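Local coordinates for niemann-Pick type C2 protein (Camponotus japonicus, PDB 3WEB) that binds oleic acid inside an immunoglobulin-like beta-sandwich and probably carries lipid-like signals used in chemical communication between worker ants, at residues E9-S20 with E35-V46. Sequence-based numbering, arbitrary orientation.
Sequences EVGKFSDIIISS and EIHVSMKFTPSV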
# COMPACT_ATOMS: atom_id res chain seq x y z
N GLU A 9 13.87 2.71 -4.32
CA GLU A 9 15.32 2.58 -4.44
C GLU A 9 15.95 1.51 -3.53
O GLU A 9 17.10 1.12 -3.74
CB GLU A 9 16.01 3.93 -4.24
CG GLU A 9 15.90 4.50 -2.84
CD GLU A 9 16.84 5.67 -2.59
OE1 GLU A 9 18.00 5.62 -3.05
OE2 GLU A 9 16.41 6.63 -1.91
N VAL A 10 15.20 1.04 -2.53
CA VAL A 10 15.74 0.03 -1.61
C VAL A 10 14.86 -1.22 -1.50
O VAL A 10 14.88 -1.95 -0.50
CB VAL A 10 16.13 0.59 -0.22
CG1 VAL A 10 17.32 1.52 -0.32
CG2 VAL A 10 14.95 1.27 0.47
N GLY A 11 14.10 -1.48 -2.56
CA GLY A 11 13.31 -2.70 -2.61
C GLY A 11 12.45 -2.81 -3.84
O GLY A 11 12.53 -1.98 -4.75
N LYS A 12 11.61 -3.83 -3.84
CA LYS A 12 10.65 -4.09 -4.91
C LYS A 12 9.44 -4.80 -4.32
O LYS A 12 9.51 -5.32 -3.21
CB LYS A 12 11.28 -4.95 -6.01
CG LYS A 12 11.74 -6.33 -5.54
CD LYS A 12 12.62 -7.03 -6.56
CE LYS A 12 13.22 -8.30 -5.97
NZ LYS A 12 13.86 -9.15 -7.01
N PHE A 13 8.33 -4.79 -5.05
CA PHE A 13 7.18 -5.64 -4.70
C PHE A 13 6.88 -6.58 -5.85
O PHE A 13 7.16 -6.26 -7.01
CB PHE A 13 5.95 -4.82 -4.31
CG PHE A 13 5.38 -3.99 -5.44
CD1 PHE A 13 5.85 -2.70 -5.67
CD2 PHE A 13 4.36 -4.49 -6.25
CE1 PHE A 13 5.32 -1.94 -6.70
CE2 PHE A 13 3.84 -3.73 -7.29
CZ PHE A 13 4.32 -2.45 -7.51
N SER A 14 6.30 -7.74 -5.54
CA SER A 14 5.99 -8.73 -6.56
C SER A 14 4.50 -8.90 -6.80
O SER A 14 4.09 -9.22 -7.91
CB SER A 14 6.59 -10.09 -6.20
OG SER A 14 5.88 -10.67 -5.12
N ASP A 15 3.71 -8.74 -5.75
CA ASP A 15 2.27 -8.95 -5.84
C ASP A 15 1.45 -8.17 -4.84
O ASP A 15 1.76 -8.15 -3.65
CB ASP A 15 1.97 -10.43 -5.68
CG ASP A 15 1.35 -11.01 -6.91
OD1 ASP A 15 0.20 -10.61 -7.21
OD2 ASP A 15 2.00 -11.85 -7.57
N ILE A 16 0.40 -7.53 -5.34
CA ILE A 16 -0.57 -6.83 -4.50
C ILE A 16 -1.92 -7.51 -4.68
O ILE A 16 -2.33 -7.76 -5.81
CB ILE A 16 -0.72 -5.34 -4.90
CG1 ILE A 16 0.65 -4.67 -5.11
CG2 ILE A 16 -1.58 -4.59 -3.90
CD1 ILE A 16 1.50 -4.53 -3.86
N ILE A 17 -2.59 -7.81 -3.57
CA ILE A 17 -3.95 -8.35 -3.62
C ILE A 17 -4.86 -7.46 -2.78
O ILE A 17 -4.57 -7.20 -1.61
CB ILE A 17 -4.04 -9.80 -3.10
CG1 ILE A 17 -3.08 -10.71 -3.87
CG2 ILE A 17 -5.47 -10.32 -3.17
CD1 ILE A 17 -2.85 -12.06 -3.21
N ILE A 18 -5.94 -7.00 -3.39
CA ILE A 18 -6.97 -6.24 -2.68
C ILE A 18 -8.26 -7.04 -2.82
O ILE A 18 -8.69 -7.32 -3.93
CB ILE A 18 -7.13 -4.81 -3.23
CG1 ILE A 18 -5.81 -4.04 -3.10
CG2 ILE A 18 -8.24 -4.08 -2.46
CD1 ILE A 18 -5.83 -2.65 -3.70
N SER A 19 -8.85 -7.39 -1.68
CA SER A 19 -9.97 -8.34 -1.62
C SER A 19 -11.18 -7.94 -2.45
O SER A 19 -11.89 -8.81 -2.96
CB SER A 19 -10.41 -8.58 -0.17
OG SER A 19 -10.89 -7.38 0.42
N SER A 20 -11.40 -6.64 -2.61
CA SER A 20 -12.61 -6.14 -3.27
C SER A 20 -12.47 -6.02 -4.79
O SER A 20 -13.45 -5.74 -5.48
CB SER A 20 -13.00 -4.79 -2.68
OG SER A 20 -11.93 -3.87 -2.79
N GLU A 35 -15.32 -4.53 4.86
CA GLU A 35 -13.92 -4.72 5.21
C GLU A 35 -13.13 -4.99 3.94
O GLU A 35 -13.53 -5.80 3.10
CB GLU A 35 -13.75 -5.90 6.17
CG GLU A 35 -14.08 -5.59 7.62
CD GLU A 35 -13.61 -6.68 8.57
OE1 GLU A 35 -13.47 -7.85 8.15
OE2 GLU A 35 -13.39 -6.36 9.76
N ILE A 36 -12.01 -4.29 3.79
CA ILE A 36 -11.11 -4.49 2.67
C ILE A 36 -9.84 -5.14 3.22
O ILE A 36 -9.26 -4.65 4.20
CB ILE A 36 -10.75 -3.16 1.96
CG1 ILE A 36 -12.01 -2.34 1.63
CG2 ILE A 36 -9.90 -3.41 0.72
CD1 ILE A 36 -12.99 -3.01 0.69
N HIS A 37 -9.44 -6.25 2.61
CA HIS A 37 -8.20 -6.92 2.98
C HIS A 37 -7.15 -6.69 1.90
O HIS A 37 -7.37 -6.97 0.73
CB HIS A 37 -8.44 -8.41 3.19
CG HIS A 37 -9.66 -8.70 4.00
ND1 HIS A 37 -9.76 -8.40 5.34
CD2 HIS A 37 -10.85 -9.25 3.65
CE1 HIS A 37 -10.95 -8.77 5.79
NE2 HIS A 37 -11.63 -9.28 4.78
N VAL A 38 -6.00 -6.17 2.31
CA VAL A 38 -4.93 -5.83 1.37
C VAL A 38 -3.69 -6.63 1.74
O VAL A 38 -3.35 -6.73 2.92
CB VAL A 38 -4.58 -4.32 1.40
CG1 VAL A 38 -3.43 -4.00 0.44
CG2 VAL A 38 -5.80 -3.48 1.08
N SER A 39 -3.05 -7.22 0.73
CA SER A 39 -1.79 -7.94 0.91
C SER A 39 -0.75 -7.40 -0.06
O SER A 39 -1.06 -7.09 -1.21
CB SER A 39 -1.98 -9.44 0.66
OG SER A 39 -0.73 -10.11 0.62
N MET A 40 0.50 -7.27 0.40
CA MET A 40 1.62 -6.97 -0.50
C MET A 40 2.79 -7.89 -0.21
O MET A 40 3.23 -7.98 0.93
CB MET A 40 2.08 -5.51 -0.35
CG MET A 40 3.41 -5.23 -1.03
SD MET A 40 3.87 -3.48 -1.16
CE MET A 40 4.21 -3.11 0.56
N LYS A 41 3.27 -8.57 -1.25
CA LYS A 41 4.53 -9.33 -1.17
C LYS A 41 5.65 -8.46 -1.68
O LYS A 41 5.60 -7.95 -2.81
CB LYS A 41 4.45 -10.61 -2.00
CG LYS A 41 3.33 -11.55 -1.60
CD LYS A 41 3.26 -12.72 -2.55
CE LYS A 41 1.98 -13.52 -2.35
NZ LYS A 41 1.95 -14.69 -3.26
N PHE A 42 6.65 -8.26 -0.83
CA PHE A 42 7.75 -7.35 -1.16
C PHE A 42 9.09 -7.82 -0.62
O PHE A 42 9.16 -8.64 0.31
CB PHE A 42 7.42 -5.91 -0.72
CG PHE A 42 7.47 -5.69 0.77
CD1 PHE A 42 6.45 -6.16 1.60
CD2 PHE A 42 8.52 -4.98 1.34
CE1 PHE A 42 6.48 -5.94 2.97
CE2 PHE A 42 8.56 -4.75 2.71
CZ PHE A 42 7.55 -5.24 3.53
N THR A 43 10.15 -7.28 -1.20
CA THR A 43 11.51 -7.65 -0.87
C THR A 43 12.40 -6.40 -0.77
O THR A 43 12.61 -5.71 -1.77
CB THR A 43 12.13 -8.57 -1.95
OG1 THR A 43 11.25 -9.67 -2.21
CG2 THR A 43 13.47 -9.10 -1.50
N PRO A 44 12.93 -6.11 0.44
CA PRO A 44 13.92 -5.03 0.57
C PRO A 44 15.26 -5.48 -0.01
O PRO A 44 15.60 -6.67 0.05
CB PRO A 44 14.03 -4.83 2.09
CG PRO A 44 13.70 -6.18 2.67
CD PRO A 44 12.74 -6.85 1.70
N SER A 45 16.02 -4.55 -0.59
CA SER A 45 17.32 -4.88 -1.17
C SER A 45 18.45 -4.59 -0.18
O SER A 45 19.63 -4.84 -0.48
CB SER A 45 17.55 -4.13 -2.48
OG SER A 45 17.44 -2.73 -2.29
N VAL A 46 18.07 -4.06 0.98
CA VAL A 46 18.97 -3.79 2.10
C VAL A 46 18.28 -4.21 3.40
O VAL A 46 17.07 -4.44 3.42
CB VAL A 46 19.33 -2.28 2.20
CG1 VAL A 46 20.14 -1.83 0.99
CG2 VAL A 46 18.09 -1.42 2.39
O HOH W 1 19.20 -0.76 -2.29
O HOH W 2 16.94 -2.00 -5.04
O HOH W 3 -0.04 -10.42 -2.01
O HOH W 4 1.89 -13.96 -5.78
O HOH W 5 -13.53 -7.35 0.25
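Ser14 and Asp15 both face Lys41 where strands 11-18 and 34-44 run antiparallel, and this classic beta bulge shifts the register by one residue. Ser14 N donates to Lys41 O at 2.8 Å, while Lys41 N returns a bond to Asp15 O. Beyond the bulge, Ile17 and Ser39 exchange two backbone bonds.

Met40 illustrates how one face of such a two-strand unit becomes core. Its CB lies 3.7 Å from Ile16 CD1; CG, carried anti to the backbone N (chi1 168°), presses closer on that same methyl, at a tight 3.5 Å. SD touches Ile16 CD1 again and reaches Phe13 CB at 4.0 Å, making an oblique Met-aromatic contact with the Phe13 ring. The bend at chi3 (70°) then turns CE back over its own strand, 3.9 Å from Phe42 CD1. On the other face Lys41 stretches past Asp15, its CD 4.1 Å from Asp15 CB, and a water accepting from Lys41 NZ links it weakly to Asp15 OD2.

At the far end Ser19 OG accepts a nearly straight bond from His37 N (2.9 Å, 173°), replacing a backbone carbonyl as the strand pairing ends. Ile36 meets Ile18 CG2 through its own CG2 at 3.6 Å and lays CD1 against Ser20, whose OG is hydrogen-bonded to Ser29 O. Cutting Ile36 back to an alanine removes CG2 and CD1 and is likely to open a gap beside Ile18 and strip Ser20 of its apolar neighbour.

Ile18 and Val38 touch the bound oleic acid, so this face helps line the lipid cavity of the ML-domain sandwich. Strand 91-99 pairs with the other edge of 34-44, completing a three-stranded sheet, and strands 107-116 and 121-131 of the opposing sheet pack against Met40 through Trp112, Phe114 and Thr123.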